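Local atomic coordinates of oligopeptide-binding protein oppA (Lactococcus lactis, PDB entry 3DRF), a protein that captures oligopeptides in a large binding cavity for uptake, as the binding protein of the OppABCDF ABC transporter complex. Residues Leu72-Ser77 / Gly560-Trp565; Thr183-Gly188 / Leu475-Ser480. One frame throughout, in Å; residues are numbered along the deposited sequence. Where two conformers were deposited one is given.

Interaction 1 of 2, residues Leu72-Ser77 / Gly560-Trp565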
loop_
_atom_site.group_PDB
_atom_site.type_symbol
_atom_site.label_atom_id
_atom_site.label_comp_id
_atom_site.label_asym_id
_atom_site.label_seq_id
_atom_site.Cartn_x
_atom_site.Cartn_y
_atom_site.Cartn_z
ATOM N N LEU A 72 2.737 11.868 12.127
ATOM C CA LEU A 72 3.351 13.007 12.836
ATOM C C LEU A 72 3.560 14.297 12.031
ATOM O O LEU A 72 3.561 15.330 12.592
ATOM C CB LEU A 72 4.737 12.584 13.382
ATOM C CG LEU A 72 4.711 11.603 14.544
ATOM C CD1 LEU A 72 6.127 11.218 14.858
ATOM C CD2 LEU A 72 3.988 12.245 15.813
ATOM N N PHE A 73 3.815 14.152 10.735
ATOM C CA PHE A 73 4.368 15.291 9.956
ATOM C C PHE A 73 3.388 15.880 8.952
ATOM O O PHE A 73 2.660 15.191 8.304
ATOM C CB PHE A 73 5.632 14.836 9.219
ATOM C CG PHE A 73 6.669 14.192 10.118
ATOM C CD1 PHE A 73 7.243 14.920 11.141
ATOM C CD2 PHE A 73 7.054 12.878 9.917
ATOM C CE1 PHE A 73 8.192 14.338 12.015
ATOM C CE2 PHE A 73 8.008 12.270 10.786
ATOM C CZ PHE A 73 8.571 13.008 11.850
ATOM N N PHE A 74 3.447 17.183 8.796
ATOM C CA PHE A 74 2.731 17.863 7.732
ATOM C C PHE A 74 3.650 17.929 6.519
ATOM O O PHE A 74 4.840 17.837 6.647
ATOM C CB PHE A 74 2.351 19.297 8.167
ATOM C CG PHE A 74 1.094 19.404 9.070
ATOM C CD1 PHE A 74 0.423 18.298 9.487
ATOM C CD2 PHE A 74 0.622 20.649 9.459
ATOM C CE1 PHE A 74 -0.725 18.415 10.288
ATOM C CE2 PHE A 74 -0.530 20.755 10.278
ATOM C CZ PHE A 74 -1.141 19.639 10.678
ATOM N N THR A 75 3.018 18.095 5.366
ATOM C CA THR A 75 3.728 18.270 4.089
ATOM C C THR A 75 3.066 19.330 3.252
ATOM O O THR A 75 1.982 19.728 3.522
ATOM C CB THR A 75 3.792 16.970 3.206
ATOM O OG1 THR A 75 2.494 16.708 2.647
ATOM C CG2 THR A 75 4.276 15.722 4.014
ATOM N N ASP A 76 3.798 19.775 2.254
ATOM C CA ASP A 76 3.214 20.609 1.175
ATOM C C ASP A 76 2.561 19.719 0.127
ATOM O O ASP A 76 2.490 18.545 0.312
ATOM C CB ASP A 76 4.248 21.563 0.569
ATOM C CG ASP A 76 5.399 20.851 -0.156
ATOM O OD1 ASP A 76 5.296 19.718 -0.498
ATOM O OD2 ASP A 76 6.383 21.536 -0.346
ATOM N N SER A 77 2.060 20.316 -0.960
ATOM C CA SER A 77 1.336 19.559 -1.956
ATOM C C SER A 77 2.238 18.653 -2.810
ATOM O O SER A 77 1.747 17.839 -3.513
ATOM C CB SER A 77 0.571 20.504 -2.904
ATOM O OG SER A 77 1.491 21.329 -3.583
ATOM N N GLY A 560 -1.613 18.023 0.047
ATOM C CA GLY A 560 -1.197 19.196 0.809
ATOM C C GLY A 560 -2.231 19.835 1.788
ATOM O O GLY A 560 -1.912 20.721 2.534
ATOM N N ALA A 561 -3.465 19.338 1.774
ATOM C CA ALA A 561 -4.439 19.770 2.770
ATOM C C ALA A 561 -4.193 19.024 4.070
ATOM O O ALA A 561 -4.299 17.843 4.111
ATOM C CB ALA A 561 -5.860 19.475 2.234
ATOM N N MET A 562 -3.834 19.759 5.099
ATOM C CA MET A 562 -3.403 19.129 6.370
ATOM C C MET A 562 -4.446 19.106 7.503
ATOM O O MET A 562 -4.242 18.495 8.478
ATOM C CB MET A 562 -2.119 19.801 6.906
ATOM C CG MET A 562 -0.910 19.677 5.973
ATOM S SD MET A 562 -0.399 17.922 5.888
ATOM C CE MET A 562 -0.704 17.563 4.119
ATOM N N ASN A 563 -5.547 19.803 7.319
ATOM C CA ASN A 563 -6.539 19.993 8.389
ATOM C C ASN A 563 -7.954 19.719 7.970
ATOM O O ASN A 563 -8.869 20.250 8.528
ATOM C CB ASN A 563 -6.458 21.411 8.887
ATOM C CG ASN A 563 -5.443 21.575 9.920
ATOM O OD1 ASN A 563 -5.525 20.987 10.964
ATOM N ND2 ASN A 563 -4.468 22.373 9.635
ATOM N N THR A 564 -8.108 18.885 6.975
ATOM C CA THR A 564 -9.435 18.569 6.458
ATOM C C THR A 564 -10.434 18.169 7.567
ATOM O O THR A 564 -11.518 18.621 7.564
ATOM C CB THR A 564 -9.360 17.500 5.397
ATOM O OG1 THR A 564 -8.509 17.981 4.348
ATOM C CG2 THR A 564 -10.742 17.271 4.768
ATOM N N TRP A 565 -10.064 17.260 8.456
ATOM C CA TRP A 565 -11.032 16.783 9.468
ATOM C C TRP A 565 -11.459 17.865 10.461
ATOM O O TRP A 565 -12.480 17.787 11.013
ATOM C CB TRP A 565 -10.488 15.542 10.215
ATOM C CG TRP A 565 -10.330 14.382 9.244
ATOM C CD1 TRP A 565 -9.155 13.806 8.820
ATOM C CD2 TRP A 565 -11.364 13.731 8.527
ATOM N NE1 TRP A 565 -9.414 12.829 7.944
ATOM C CE2 TRP A 565 -10.757 12.764 7.705
ATOM C CE3 TRP A 565 -12.763 13.839 8.512
ATOM C CZ2 TRP A 565 -11.496 11.935 6.889
ATOM C CZ3 TRP A 565 -13.483 13.006 7.707
ATOM C CH2 TRP A 565 -12.857 12.058 6.924
HETATM O O HOH W 1 0.408 21.963 3.276
#
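The side chain of Met562 lies over one face of the Phe74 ring, a Met-aromatic contact that joins the short strand 74-75 to the loop leading into the C-terminal helix 564-567. The methionine CB sits over the centre of the ring, 3.6 Å from the centroid of Phe74 and 2° off its normal, a CH-pi contact. CG, anti to the carbonyl carbon (chi1 -62°), lies over the same face, 3.7 Å from Phe74 CG, and the sulfur beyond it stands oblique to the ring. From there SD takes up a weak but nearly straight hydrogen bond from Thr75 N, 3.5 Å away, with 167° at the proton. The terminal methyl CE turns to Thr75, 3.6 Å from its OG1. An alanine in place of Phe74 would probably leave CB and CG of Met562 without the ring face they rest on, opening a gap beside them. Where the two segments draw together beyond the methionine, Gly560 lies so near Ser77, CA to CA 3.8 Å, that a side chain there would clash. One water joins the two backbones, donating to Thr75 O and to Gly560 O, each at 2.7 Å.

Interaction 2 of 2, residues Thr183-Gly188 / Leu475-Ser480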
loop_
_atom_site.group_PDB
_atom_site.type_symbol
_atom_site.label_atom_id
_atom_site.label_comp_id
_atom_site.label_asym_id
_atom_site.label_seq_id
_atom_site.Cartn_x
_atom_site.Cartn_y
_atom_site.Cartn_z
ATOM N N THR A 183 13.625 13.906 2.322
ATOM C CA THR A 183 12.916 15.197 2.391
ATOM C C THR A 183 11.382 15.064 2.191
ATOM O O THR A 183 10.686 16.013 2.410
ATOM C CB THR A 183 13.451 16.172 1.331
ATOM O OG1 THR A 183 13.378 15.513 0.074
ATOM C CG2 THR A 183 14.912 16.593 1.642
ATOM N N GLN A 184 10.909 13.863 1.884
ATOM C CA GLN A 184 9.541 13.659 1.442
ATOM C C GLN A 184 8.862 12.586 2.298
ATOM O O GLN A 184 9.445 11.530 2.585
ATOM C CB GLN A 184 9.573 13.240 -0.035
ATOM C CG GLN A 184 8.232 13.257 -0.771
ATOM C CD GLN A 184 8.376 13.374 -2.289
ATOM O OE1 GLN A 184 9.278 14.068 -2.775
ATOM N NE2 GLN A 184 7.445 12.749 -3.044
ATOM N N SER A 185 7.622 12.836 2.694
ATOM C CA SER A 185 6.856 11.867 3.444
ATOM C C SER A 185 6.705 10.604 2.568
ATOM O O SER A 185 6.608 10.662 1.357
ATOM C CB SER A 185 5.496 12.458 3.846
ATOM O OG SER A 185 4.761 11.515 4.591
ATOM N N GLY A 186 6.704 9.458 3.239
ATOM C CA GLY A 186 6.583 8.157 2.572
ATOM C C GLY A 186 7.937 7.618 2.123
ATOM O O GLY A 186 7.969 6.627 1.475
ATOM N N ASN A 187 9.036 8.260 2.497
ATOM C CA ASN A 187 10.377 7.768 2.061
ATOM C C ASN A 187 10.788 6.330 2.560
ATOM O O ASN A 187 11.546 5.682 1.952
ATOM C CB ASN A 187 11.459 8.835 2.419
ATOM C CG ASN A 187 11.712 8.964 3.930
ATOM O OD1 ASN A 187 12.291 8.123 4.553
ATOM N ND2 ASN A 187 11.217 10.037 4.498
ATOM N N GLY A 188 10.236 5.921 3.708
ATOM C CA GLY A 188 10.425 4.571 4.269
ATOM C C GLY A 188 11.713 4.370 5.061
ATOM O O GLY A 188 11.850 3.413 5.729
ATOM N N LEU A 475 0.076 3.594 -2.878
ATOM C CA LEU A 475 1.509 3.762 -2.732
ATOM C C LEU A 475 1.890 4.846 -1.708
ATOM O O LEU A 475 1.204 5.790 -1.520
ATOM C CB LEU A 475 2.139 4.117 -4.089
ATOM C CG LEU A 475 2.110 3.033 -5.168
ATOM C CD1 LEU A 475 2.477 3.636 -6.525
ATOM C CD2 LEU A 475 3.014 1.864 -4.831
ATOM N N ALA A 476 3.076 4.643 -1.110
ATOM C CA ALA A 476 3.701 5.666 -0.277
ATOM C C ALA A 476 3.969 6.893 -1.145
ATOM O O ALA A 476 4.164 6.770 -2.309
ATOM C CB ALA A 476 5.054 5.123 0.292
ATOM N N SER A 477 3.956 8.047 -0.520
ATOM C CA SER A 477 4.069 9.304 -1.261
ATOM C C SER A 477 5.484 9.696 -1.646
ATOM O O SER A 477 5.741 10.831 -1.844
ATOM C CB SER A 477 3.368 10.464 -0.541
ATOM O OG SER A 477 3.874 10.609 0.748
ATOM N N GLU A 478 6.405 8.737 -1.723
ATOM C CA GLU A 478 7.747 8.958 -2.283
ATOM C C GLU A 478 7.970 7.784 -3.252
ATOM O O GLU A 478 7.625 6.682 -2.919
ATOM C CB GLU A 478 8.755 8.958 -1.119
ATOM C CG GLU A 478 10.088 9.686 -1.432
ATOM C CD GLU A 478 11.029 8.883 -2.338
ATOM O OE1 GLU A 478 10.992 7.649 -2.252
ATOM O OE2 GLU A 478 11.700 9.524 -3.074
ATOM N N PRO A 479 8.550 8.033 -4.402
ATOM C CA PRO A 479 8.482 6.988 -5.464
ATOM C C PRO A 479 9.345 5.687 -5.336
ATOM O O PRO A 479 9.113 4.771 -6.061
ATOM C CB PRO A 479 8.878 7.757 -6.746
ATOM C CG PRO A 479 9.648 8.958 -6.240
ATOM C CD PRO A 479 8.909 9.352 -4.972
ATOM N N SER A 480 10.326 5.682 -4.444
ATOM C CA SER A 480 11.128 4.462 -4.230
ATOM C C SER A 480 10.222 3.269 -3.869
ATOM O O SER A 480 9.328 3.382 -3.086
ATOM C CB SER A 480 12.156 4.711 -3.116
ATOM O OG SER A 480 12.968 3.530 -3.036
HETATM O O HOH W 2 11.701 12.040 -3.555
HETATM O O HOH W 3 9.289 5.175 -0.606
HETATM O O HOH W 4 12.839 7.110 -0.227
#
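Ser477 OG gives Ser185 O a hydrogen bond of 2.8 Å, coming down from above the carbonyl plane. In the conformer described, one of two deposited, NE2 of Gln184 gives Ser477 O a return bond of 2.8 Å that lies in the carbonyl plane; CG is anti to the backbone N (chi1 -168°) and the chain runs on extended. Beyond the serine bond the packing is tight: Gly186, in the type II turn from Gln184 to Asn187, has its CA 4.7 Å from that of Ser477, and a CB on it would collide with Ser477 N. Its carbonyl O meets the methyl CB of Ala476 at 3.5 Å, while Asn187 ND2 bonds back to Gln184 O and braces the turn.

The other side is looser and water-mediated. Glu478 crosses Gln184 at about a right angle, with CG 3.9 Å from Gln184 CB, but its carboxylate is joined to the turn by single waters: one donates to Gln184 OE1 and Glu478 OE2, another to Asn187 O and, weakly, to Glu478 OE1. A salt bridge to Arg519 also holds OE2, which probably favours the charged form. An apolar side chain of the bound peptide packs on Ser185 and Ser477, and a polar one is hydrogen-bonded to Ala476 N, so this meeting of two loops lines the binding cavity of a closed, Venus fly-trap solute-binding protein.

How the interactions relate
The centres of interactions 1 and 2 lie 15 Å apart, and the two contacts touch directly where Thr75 CG2 packs on Ser185 CB at 3.5 Å. Along the chain the order is 72-77, 183-188, 475-480, 560-565, so the pairing of interaction 2 falls wholly within the span that interaction 1 bridges. Strand 74-75 and its antiparallel partner 81-82 connect them further, since Phe81 bonds through its backbone to Thr183 and Phe74 likewise to Ile82. Interaction 1 is a surface contact about 19 Å from the chain centre; interaction 2 is buried, about 11 Å from it, beside the peptide. Residues far apart in sequence thus adjoin, one contact nearer the surface and the other lining the peptide cavity.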